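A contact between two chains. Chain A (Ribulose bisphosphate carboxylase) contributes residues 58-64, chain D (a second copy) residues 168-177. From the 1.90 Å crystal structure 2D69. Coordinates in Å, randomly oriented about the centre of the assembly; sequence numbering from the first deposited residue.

Chain A, residues 58-64: LWKLPEM
Chain D 168-177: EEYAEIAYEL

An extended segment of chain A, without regular helix or strand, lies against one side of a helix of chain D that runs through all of residues 168-177 and beyond both ends. The two run in opposite senses: Pro A62 sits by Glu D169 (CA to CA, 6.4 Å) and Trp A59 by Ile D173 (CA to CA, 8.1 Å). From Trp A59 to Pro A62 the chain A backbone keeps phi between -58° and -67° and psi between 128° and 142°; at Glu A63 it turns to -56°/-37°. Together the stretches bury 309 Å².

The helix has phi near -65° and psi near -40°, held by i to i+4 bonds such as Ile D173 N to Glu D169 O, 3.3 Å. Glu D168 does not reach the chain A stretch, but Glu D169 points toward it, and its m, t side chain (chi3 -21°) extends to the turn at Pro A62 and Glu A63. There Glu D169 OE2 accepts a hydrogen bond from Glu A63 N, 3.0 Å long and nearly straight at 168°, while Glu D169 OE1 lies 3.2 Å from Pro A62 CB. A carboxylate suits this place because it can take several donors at once: water 2 donates to Glu D169 OE2 (2.8 Å) and weakly to Leu A61 O (3.3 Å), and water 3 donates to Glu D169 OE1 (2.5 Å) while accepting from Met A64 N (3.1 Å). Pro A62, buried and with a C-gamma endo ring, has no amide hydrogen to satisfy; the direct bond is made by the next residue's amide.

Tyr D170 points away, and Ala D171 is out of reach. Glu D172, with chi1 m and chi2 t, points toward the chain A stretch at the margin of the contact; Glu D172 O lies 4.0 Å and Glu D172 CB 4.4 Å from Trp A59 CZ2.

Ile D173, one turn beyond Glu D169, gives the apolar contact. Its CA-to-CB bond points sideways, but with chi1 t and chi2 p its end comes nearer, placing Ile D173 CD1 3.7 Å from the centroid of the five-membered ring of Trp A59, 2° off the normal: a CH-pi contact over the face. Trp A59, chi1 t and chi2 -106°, points toward the helix and has 104 Å² covered. Its indole combines a broad apolar surface with a polar Trp A59 NE1, which donates to water 1 (3.0 Å); that water donates to Glu D169 O (2.6 Å).

Ala D174 and Tyr D175 make no contact. Glu D176, m and m, brings its aliphatic CG within 3.3 Å of Trp A59 CH2, while its OE2 is hydrogen-bonded elsewhere in the structure. Leu D177, buried, lies out of reach.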

# COMPACT_ATOMS: atom_id res chain seq x y z
N LEU A 58 -33.43 1.02 41.00
CA LEU A 58 -34.20 2.24 40.73
C LEU A 58 -34.00 2.78 39.32
O LEU A 58 -34.82 3.56 38.82
CB LEU A 58 -33.80 3.37 41.68
CG LEU A 58 -34.36 3.51 43.06
CD1 LEU A 58 -33.67 4.74 43.71
CD2 LEU A 58 -35.91 3.63 43.11
N TRP A 59 -32.85 2.47 38.73
CA TRP A 59 -32.46 3.07 37.43
C TRP A 59 -33.43 2.68 36.34
O TRP A 59 -33.88 1.55 36.30
CB TRP A 59 -31.02 2.66 37.00
CG TRP A 59 -30.47 3.61 35.96
CD1 TRP A 59 -30.31 3.40 34.63
CD2 TRP A 59 -30.08 4.95 36.21
NE1 TRP A 59 -29.83 4.54 34.02
CE2 TRP A 59 -29.70 5.51 34.98
CE3 TRP A 59 -30.04 5.77 37.38
CZ2 TRP A 59 -29.26 6.82 34.87
CZ3 TRP A 59 -29.60 7.05 37.27
CH2 TRP A 59 -29.24 7.58 36.02
N LYS A 60 -33.71 3.62 35.45
CA LYS A 60 -34.57 3.34 34.31
C LYS A 60 -34.04 2.19 33.45
O LYS A 60 -32.88 2.19 32.97
CB LYS A 60 -34.81 4.60 33.44
CG LYS A 60 -35.66 4.36 32.15
CD LYS A 60 -36.08 5.66 31.43
CE LYS A 60 -37.21 5.38 30.39
NZ LYS A 60 -37.77 6.68 29.83
N LEU A 61 -34.92 1.23 33.21
CA LEU A 61 -34.63 0.12 32.32
C LEU A 61 -34.43 0.59 30.91
O LEU A 61 -35.19 1.42 30.43
CB LEU A 61 -35.80 -0.88 32.28
CG LEU A 61 -36.09 -1.56 33.60
CD1 LEU A 61 -37.13 -2.63 33.37
CD2 LEU A 61 -34.83 -2.14 34.31
N PRO A 62 -33.44 0.04 30.24
CA PRO A 62 -33.24 0.30 28.81
C PRO A 62 -34.40 -0.30 28.02
O PRO A 62 -34.86 -1.44 28.29
CB PRO A 62 -31.94 -0.41 28.49
CG PRO A 62 -31.67 -1.31 29.61
CD PRO A 62 -32.45 -0.89 30.78
N GLU A 63 -34.86 0.46 27.04
CA GLU A 63 -36.11 0.16 26.35
C GLU A 63 -36.12 -1.24 25.76
O GLU A 63 -37.15 -1.91 25.80
CB GLU A 63 -36.33 1.17 25.26
CG GLU A 63 -37.00 2.45 25.71
CD GLU A 63 -37.66 3.14 24.51
OE1 GLU A 63 -37.26 4.28 24.18
OE2 GLU A 63 -38.56 2.52 23.84
N MET A 64 -34.98 -1.69 25.23
CA MET A 64 -34.90 -3.00 24.62
C MET A 64 -34.75 -4.17 25.58
O MET A 64 -34.75 -5.32 25.15
CB MET A 64 -33.75 -3.02 23.57
CG MET A 64 -33.97 -2.04 22.43
SD MET A 64 -35.44 -2.44 21.49
CE MET A 64 -34.95 -3.95 20.67
N GLU D 168 -27.08 5.80 24.08
CA GLU D 168 -27.37 6.89 24.98
C GLU D 168 -27.75 6.44 26.40
O GLU D 168 -27.28 7.01 27.38
CB GLU D 168 -28.49 7.74 24.34
CG GLU D 168 -28.20 9.20 24.37
CD GLU D 168 -28.22 9.68 25.78
OE1 GLU D 168 -29.00 9.05 26.53
OE2 GLU D 168 -27.44 10.62 26.14
N GLU D 169 -28.60 5.44 26.52
CA GLU D 169 -28.91 4.85 27.83
C GLU D 169 -27.65 4.34 28.54
O GLU D 169 -27.54 4.49 29.76
CB GLU D 169 -29.92 3.69 27.68
CG GLU D 169 -31.30 4.10 27.19
CD GLU D 169 -32.14 2.92 26.63
OE1 GLU D 169 -31.57 1.87 26.26
OE2 GLU D 169 -33.39 3.04 26.58
N TYR D 170 -26.71 3.77 27.76
CA TYR D 170 -25.48 3.23 28.31
C TYR D 170 -24.56 4.39 28.73
O TYR D 170 -23.86 4.26 29.70
CB TYR D 170 -24.71 2.38 27.32
CG TYR D 170 -23.93 1.22 27.92
CD1 TYR D 170 -24.56 0.27 28.75
CD2 TYR D 170 -22.58 1.05 27.64
CE1 TYR D 170 -23.85 -0.81 29.28
CE2 TYR D 170 -21.86 -0.02 28.15
CZ TYR D 170 -22.50 -0.96 28.96
OH TYR D 170 -21.75 -2.01 29.44
N ALA D 171 -24.54 5.47 27.94
CA ALA D 171 -23.82 6.68 28.36
C ALA D 171 -24.29 7.20 29.74
O ALA D 171 -23.47 7.52 30.60
CB ALA D 171 -23.97 7.77 27.33
N GLU D 172 -25.59 7.19 29.98
CA GLU D 172 -26.13 7.79 31.20
C GLU D 172 -25.81 6.99 32.47
O GLU D 172 -25.56 7.54 33.60
CB GLU D 172 -27.66 8.05 31.01
CG GLU D 172 -27.95 8.97 29.80
CD GLU D 172 -29.41 9.42 29.62
OE1 GLU D 172 -30.26 9.15 30.47
OE2 GLU D 172 -29.72 10.08 28.59
N ILE D 173 -25.92 5.67 32.34
CA ILE D 173 -25.62 4.79 33.47
C ILE D 173 -24.15 4.80 33.76
O ILE D 173 -23.74 4.85 34.92
CB ILE D 173 -26.17 3.36 33.25
CG1 ILE D 173 -25.98 2.53 34.52
CG2 ILE D 173 -25.53 2.65 32.06
CD1 ILE D 173 -26.61 3.16 35.73
N ALA D 174 -23.34 4.76 32.69
CA ALA D 174 -21.90 4.84 32.83
C ALA D 174 -21.49 6.09 33.60
O ALA D 174 -20.59 6.04 34.40
CB ALA D 174 -21.25 4.79 31.49
N TYR D 175 -22.20 7.21 33.41
CA TYR D 175 -21.80 8.47 34.03
C TYR D 175 -22.04 8.37 35.54
O TYR D 175 -21.20 8.81 36.36
CB TYR D 175 -22.58 9.64 33.43
CG TYR D 175 -22.28 10.97 34.08
CD1 TYR D 175 -23.09 11.46 35.10
CD2 TYR D 175 -21.17 11.73 33.69
CE1 TYR D 175 -22.82 12.67 35.71
CE2 TYR D 175 -20.88 12.95 34.35
CZ TYR D 175 -21.71 13.39 35.34
OH TYR D 175 -21.42 14.59 35.95
N GLU D 176 -23.15 7.74 35.90
CA GLU D 176 -23.50 7.57 37.33
C GLU D 176 -22.49 6.66 38.03
O GLU D 176 -21.99 7.00 39.10
CB GLU D 176 -24.91 6.97 37.48
CG GLU D 176 -26.01 7.81 36.85
CD GLU D 176 -26.14 9.15 37.50
OE1 GLU D 176 -26.28 10.17 36.80
OE2 GLU D 176 -26.09 9.15 38.73
N LEU D 177 -22.20 5.50 37.44
CA LEU D 177 -21.29 4.52 38.03
C LEU D 177 -19.90 5.12 38.21
O LEU D 177 -19.35 5.06 39.29
CB LEU D 177 -21.18 3.29 37.09
CG LEU D 177 -22.47 2.47 37.08
CD1 LEU D 177 -22.55 1.45 35.97
CD2 LEU D 177 -22.71 1.85 38.44
O HOH W 1 -29.83 4.64 31.04
O HOH W 2 -34.45 4.23 28.86
O HOH W 3 -32.60 0.21 24.66